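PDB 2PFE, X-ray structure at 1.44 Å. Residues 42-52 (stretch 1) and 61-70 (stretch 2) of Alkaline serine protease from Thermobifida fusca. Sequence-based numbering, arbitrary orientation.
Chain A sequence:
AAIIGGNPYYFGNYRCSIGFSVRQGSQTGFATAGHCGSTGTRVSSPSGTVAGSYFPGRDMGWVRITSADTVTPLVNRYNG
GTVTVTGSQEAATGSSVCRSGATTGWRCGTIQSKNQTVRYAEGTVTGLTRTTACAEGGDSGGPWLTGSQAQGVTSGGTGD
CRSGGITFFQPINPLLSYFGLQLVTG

Stretch 1 (42-52) RVSSPSGTVAG
Stretch 2, residues 61-70: GWVRITSADT

The core of this contact is an antiparallel pairing of strand 48-52 with strand 61-65, their N-to-C directions 138° apart. Thr49 and Arg64 form a hydrogen-bonded pair: Arg64 N donates to Thr49 O at 2.8 Å and Thr49 N donates to Arg64 O at 3.0 Å, with CA atoms 5.5 Å apart. Val50 and Val63 follow as a non-hydrogen-bonded pair, CA to CA 4.2 Å. The register then slips by one residue in a beta bulge. Ala51, at phi/psi -86/-27, leaves the extended region, and two successive amides converge on one carbonyl: Ala51 N reaches Trp62 O at 2.8 Å, while Gly52 N makes a weak bond to the same Trp62 O at 3.3 Å. Beyond the bulge, Gly52 and Trp62 form the second hydrogen-bonded pair, CA to CA 5.4 Å, in which Trp62 N donates to Gly52 O at 2.9 Å.

At the other end, water replaces direct pairing. Water 1 donates to Ser47 O and to Asp69 OD2, both at 2.6 Å, and accepts from Thr66 N at 2.8 Å and Thr66 OG1 at 2.7 Å, so one water serves two acceptors and two donors. Water 2 links Ser47 N (2.9 Å) to Asp69 OD2 (2.6 Å). Asp69 (chi1 m) closes a type I turn from Thr66 to Asp69, in which Asp69 N bonds Thr66 O at 3.3 Å; Ala68 N also bonds Thr66 OG1 at 3.3 Å, with Thr66 in rotamer p.

Stretch 1 folds back on itself before pairing. Val43 N to Gly48 O (2.9 Å) and Gly48 N to Val43 O (3.1 Å) close a loop containing Ser45 at phi/psi 44/69 and a cis peptide before Pro46. Val43 (m) packs against Val63 (t), Val43 CG2 to Val63 CG1 3.6 Å. Val50 (t) joins them, its CG2 4.0 Å from Val63 CG2, making a buried valine cluster; Pro46 CG meets Ile65 CG2 at 4.1 Å, with Ile65 at chi1 p and chi2 t. Gly48 fits where a side chain would not: an ideal CB would clash with Arg64 O and Val63 CG1.

Trp62 points to the same sheet face as Thr49 and Arg64. With chi1 79° and chi2 -74°, its indole packs against Ala51, whose CB sits over one ring face, 3.7 Å from the six-membered-ring centroid and 3.4 Å from Trp62 CE2, a CH-pi contact. Arg64, t at chi1 and chi2 with chi3 -28°, brings NH2 within 3.6 Å of Ala51 CB. The bulge thus presents a small methyl to both large side chains.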

ATOM      1  N   ARG A  42     -17.166  -4.009  -1.640  1.00  9.21           N
ATOM      2  CA  ARG A  42     -17.354  -3.804  -0.202  1.00  8.53           C
ATOM      3  C   ARG A  42     -16.199  -4.439   0.570  1.00  8.89           C
ATOM      4  O   ARG A  42     -15.748  -5.534   0.228  1.00  9.46           O
ATOM      5  CB  ARG A  42     -18.677  -4.388   0.258  1.00  8.27           C
ATOM      6  N   VAL A  43     -15.705  -3.734   1.585  1.00  8.66           N
ATOM      7  CA  VAL A  43     -14.666  -4.268   2.476  1.00  8.98           C
ATOM      8  C   VAL A  43     -15.127  -4.211   3.937  1.00  9.65           C
ATOM      9  O   VAL A  43     -16.064  -3.482   4.275  1.00  8.94           O
ATOM     10  CB  VAL A  43     -13.253  -3.588   2.276  1.00  9.04           C
ATOM     11  CG1 VAL A  43     -12.844  -3.587   0.819  1.00  9.17           C
ATOM     12  CG2 VAL A  43     -13.219  -2.176   2.842  1.00  9.59           C
ATOM     13  N   SER A  44     -14.484  -5.011   4.784  1.00 10.65           N
ATOM     14  CA  SER A  44     -14.785  -5.028   6.205  1.00 11.93           C
ATOM     15  C   SER A  44     -13.505  -4.972   7.034  1.00 12.46           C
ATOM     16  O   SER A  44     -12.408  -5.252   6.523  1.00 12.41           O
ATOM     17  CB  SER A  44     -15.654  -6.240   6.559  1.00 12.16           C
ATOM     18  OG  SER A  44     -15.063  -7.443   6.105  1.00 13.31           O
ATOM     19  N   SER A  45     -13.650  -4.580   8.299  1.00 12.84           N
ATOM     20  CA  SER A  45     -12.524  -4.363   9.225  1.00 13.85           C
ATOM     21  C   SER A  45     -11.357  -3.593   8.583  1.00 13.54           C
ATOM     22  O   SER A  45     -10.277  -4.156   8.386  1.00 14.38           O
ATOM     23  CB  SER A  45     -12.035  -5.688   9.842  1.00 14.31           C
ATOM     24  OG  SER A  45     -13.101  -6.530  10.245  1.00 16.48           O
ATOM     25  N   PRO A  46     -11.550  -2.298   8.278  1.00 12.37           N
ATOM     26  CA  PRO A  46     -12.741  -1.465   8.477  1.00 11.61           C
ATOM     27  C   PRO A  46     -13.831  -1.587   7.404  1.00 10.65           C
ATOM     28  O   PRO A  46     -13.550  -1.916   6.242  1.00 10.62           O
ATOM     29  CB  PRO A  46     -12.164  -0.052   8.437  1.00 11.58           C
ATOM     30  CG  PRO A  46     -11.042  -0.154   7.490  1.00 12.77           C
ATOM     31  CD  PRO A  46     -10.434  -1.506   7.724  1.00 12.82           C
ATOM     32  N   SER A  47     -15.068  -1.290   7.793  1.00  9.49           N
ATOM     33  CA  SER A  47     -16.158  -1.172   6.835  1.00  9.00           C
ATOM     34  C   SER A  47     -15.819  -0.070   5.850  1.00  8.47           C
ATOM     35  O   SER A  47     -15.437   1.039   6.231  1.00  8.49           O
ATOM     36  CB  SER A  47     -17.479  -0.859   7.535  1.00  8.95           C
ATOM     37  OG  SER A  47     -17.884  -1.943   8.356  1.00 10.79           O
ATOM     38  N   GLY A  48     -15.930  -0.391   4.570  1.00  7.68           N
ATOM     39  CA  GLY A  48     -15.656   0.584   3.534  1.00  6.69           C
ATOM     40  C   GLY A  48     -16.065   0.068   2.181  1.00  6.17           C
ATOM     41  O   GLY A  48     -16.619  -1.021   2.058  1.00  6.15           O
ATOM     42  N   THR A  49     -15.798   0.873   1.165  1.00  5.45           N
ATOM     43  CA  THR A  49     -16.041   0.484  -0.214  1.00  5.71           C
ATOM     44  C   THR A  49     -14.862   0.964  -1.030  1.00  5.72           C
ATOM     45  O   THR A  49     -14.327   2.048  -0.779  1.00  6.37           O
ATOM     46  CB  THR A  49     -17.339   1.116  -0.754  1.00  5.65           C
ATOM     47  OG1 THR A  49     -18.428   0.728   0.090  1.00  6.27           O
ATOM     48  CG2 THR A  49     -17.630   0.650  -2.166  1.00  7.29           C
ATOM     49  N   VAL A  50     -14.460   0.162  -2.008  1.00  5.38           N
ATOM     50  CA  VAL A  50     -13.385   0.564  -2.917  1.00  5.28           C
ATOM     51  C   VAL A  50     -13.918   1.730  -3.757  1.00  5.31           C
ATOM     52  O   VAL A  50     -14.812   1.556  -4.613  1.00  5.18           O
ATOM     53  CB  VAL A  50     -12.887  -0.614  -3.799  1.00  5.38           C
ATOM     54  CG1 VAL A  50     -11.786  -0.168  -4.776  1.00  5.34           C
ATOM     55  CG2 VAL A  50     -12.382  -1.755  -2.931  1.00  6.68           C
ATOM     56  N   ALA A  51     -13.355   2.910  -3.511  1.00  5.23           N
ATOM     57  CA  ALA A  51     -13.822   4.135  -4.146  1.00  5.67           C
ATOM     58  C   ALA A  51     -13.167   4.350  -5.510  1.00  5.69           C
ATOM     59  O   ALA A  51     -13.743   5.002  -6.375  1.00  6.56           O
ATOM     60  CB  ALA A  51     -13.593   5.329  -3.246  1.00  5.22           C
ATOM     61  N   GLY A  52     -11.966   3.801  -5.691  1.00  5.44           N
ATOM     62  CA  GLY A  52     -11.275   3.859  -6.968  1.00  5.06           C
ATOM     63  C   GLY A  52     -10.289   2.716  -7.048  1.00  4.72           C
ATOM     64  O   GLY A  52      -9.706   2.344  -6.050  1.00  5.21           O
ATOM     65  N   GLY A  61      -5.338   2.012  -5.938  1.00  3.52           N
ATOM     66  CA  GLY A  61      -6.721   2.049  -5.494  1.00  3.48           C
ATOM     67  C   GLY A  61      -6.840   2.792  -4.192  1.00  3.58           C
ATOM     68  O   GLY A  61      -5.821   3.107  -3.540  1.00  3.68           O
ATOM     69  N   TRP A  62      -8.074   3.079  -3.817  1.00  4.19           N
ATOM     70  CA  TRP A  62      -8.335   3.535  -2.471  1.00  3.89           C
ATOM     71  C   TRP A  62      -9.711   3.101  -2.005  1.00  4.13           C
ATOM     72  O   TRP A  62     -10.606   2.831  -2.815  1.00  4.12           O
ATOM     73  CB  TRP A  62      -8.113   5.053  -2.323  1.00  5.00           C
ATOM     74  CG  TRP A  62      -9.205   5.921  -2.831  1.00  4.53           C
ATOM     75  CD1 TRP A  62      -9.507   6.187  -4.137  1.00  5.45           C
ATOM     76  CD2 TRP A  62     -10.122   6.693  -2.039  1.00  4.63           C
ATOM     77  NE1 TRP A  62     -10.565   7.064  -4.206  1.00  5.68           N
ATOM     78  CE2 TRP A  62     -10.953   7.401  -2.940  1.00  5.33           C
ATOM     79  CE3 TRP A  62     -10.315   6.859  -0.663  1.00  6.64           C
ATOM     80  CZ2 TRP A  62     -11.989   8.246  -2.507  1.00  5.66           C
ATOM     81  CZ3 TRP A  62     -11.349   7.710  -0.225  1.00  5.33           C
ATOM     82  CH2 TRP A  62     -12.169   8.386  -1.149  1.00  4.66           C
ATOM     83  N   VAL A  63      -9.821   2.978  -0.685  1.00  4.02           N
ATOM     84  CA  VAL A  63     -11.035   2.547  -0.005  1.00  3.96           C
ATOM     85  C   VAL A  63     -11.592   3.712   0.804  1.00  4.22           C
ATOM     86  O   VAL A  63     -10.870   4.306   1.596  1.00  4.07           O
ATOM     87  CB  VAL A  63     -10.741   1.330   0.914  1.00  3.49           C
ATOM     88  CG1 VAL A  63     -11.946   1.029   1.836  1.00  4.41           C
ATOM     89  CG2 VAL A  63     -10.376   0.109   0.048  1.00  4.06           C
ATOM     90  N   ARG A  64     -12.860   4.051   0.578  1.00  4.38           N
ATOM     91  CA  ARG A  64     -13.530   5.031   1.421  1.00  5.19           C
ATOM     92  C   ARG A  64     -14.115   4.323   2.629  1.00  4.88           C
ATOM     93  O   ARG A  64     -14.829   3.329   2.504  1.00  4.83           O
ATOM     94  CB  ARG A  64     -14.619   5.789   0.653  1.00  4.54           C
ATOM     95  CG  ARG A  64     -15.174   7.025   1.388  1.00  6.55           C
ATOM     96  CD  ARG A  64     -16.308   7.724   0.603  1.00  7.29           C
ATOM     97  NE  ARG A  64     -16.216   7.552  -0.853  1.00 13.77           N
ATOM     98  CZ  ARG A  64     -15.866   8.490  -1.741  1.00 15.08           C
ATOM     99  NH1 ARG A  64     -15.555   9.736  -1.367  1.00 14.95           N
ATOM    100  NH2 ARG A  64     -15.829   8.176  -3.031  1.00 15.24           N
ATOM    101  N   ILE A  65     -13.787   4.846   3.798  1.00  5.22           N
ATOM    102  CA  ILE A  65     -14.259   4.261   5.062  1.00  5.18           C
ATOM    103  C   ILE A  65     -15.501   5.000   5.598  1.00  5.75           C
ATOM    104  O   ILE A  65     -15.969   5.960   4.978  1.00  5.86           O
ATOM    105  CB  ILE A  65     -13.131   4.229   6.118  1.00  5.50           C
ATOM    106  CG1 ILE A  65     -12.631   5.651   6.402  1.00  5.23           C
ATOM    107  CG2 ILE A  65     -11.978   3.351   5.627  1.00  5.07           C
ATOM    108  CD1 ILE A  65     -11.770   5.775   7.647  1.00  6.57           C
ATOM    109  N   THR A  66     -16.025   4.536   6.736  1.00  6.18           N
ATOM    110  CA  THR A  66     -17.209   5.133   7.358  1.00  6.97           C
ATOM    111  C   THR A  66     -16.795   5.830   8.651  1.00  6.98           C
ATOM    112  O   THR A  66     -15.619   5.812   9.030  1.00  6.88           O
ATOM    113  CB  THR A  66     -18.305   4.072   7.643  1.00  7.08           C
ATOM    114  OG1 THR A  66     -17.903   3.242   8.746  1.00  8.91           O
ATOM    115  CG2 THR A  66     -18.560   3.199   6.411  1.00  7.73           C
ATOM    116  N   SER A  67     -17.769   6.438   9.327  1.00  7.17           N
ATOM    117  CA  SER A  67     -17.534   7.119  10.600  1.00  7.88           C
ATOM    118  C   SER A  67     -17.080   6.170  11.717  1.00  8.12           C
ATOM    119  O   SER A  67     -16.562   6.617  12.744  1.00  8.63           O
ATOM    120  CB  SER A  67     -18.806   7.856  11.032  1.00  7.65           C
ATOM    121  OG  SER A  67     -19.886   6.950  11.179  1.00  8.71           O
ATOM    122  N   ALA A  68     -17.282   4.867  11.516  1.00  8.53           N
ATOM    123  CA  ALA A  68     -16.908   3.855  12.503  1.00  8.62           C
ATOM    124  C   ALA A  68     -15.392   3.705  12.653  1.00  8.87           C
ATOM    125  O   ALA A  68     -14.923   3.050  13.585  1.00  9.33           O
ATOM    126  CB  ALA A  68     -17.541   2.521  12.150  1.00  9.12           C
ATOM    127  N   ASP A  69     -14.628   4.302  11.734  1.00  8.55           N
ATOM    128  CA  ASP A  69     -13.166   4.223  11.796  1.00  8.75           C
ATOM    129  C   ASP A  69     -12.500   5.582  11.564  1.00  8.57           C
ATOM    130  O   ASP A  69     -13.124   6.502  11.026  1.00  9.14           O
ATOM    131  CB  ASP A  69     -12.660   3.148  10.833  1.00  8.34           C
ATOM    132  CG  ASP A  69     -13.188   1.771  11.191  1.00  9.00           C
ATOM    133  OD1 ASP A  69     -12.626   1.132  12.111  1.00 11.38           O
ATOM    134  OD2 ASP A  69     -14.181   1.339  10.568  1.00  7.92           O
ATOM    135  N   THR A  70     -11.244   5.710  11.986  1.00  8.17           N
ATOM    136  CA  THR A  70     -10.564   7.005  12.003  1.00  7.96           C
ATOM    137  C   THR A  70      -9.186   6.953  11.348  1.00  7.70           C
ATOM    138  O   THR A  70      -8.367   6.106  11.688  1.00  7.80           O
ATOM    139  CB  THR A  70     -10.411   7.548  13.455  1.00  8.16           C
ATOM    140  OG1 THR A  70     -11.686   7.542  14.116  1.00 10.45           O
ATOM    141  CG2 THR A  70      -9.863   8.979  13.450  1.00  9.25           C
TER
HETATM  142  O   HOH W   1     -15.400   2.355   8.446  1.00 14.49           O
HETATM  143  O   HOH W   2     -15.590  -0.897  10.611  1.00 15.55           O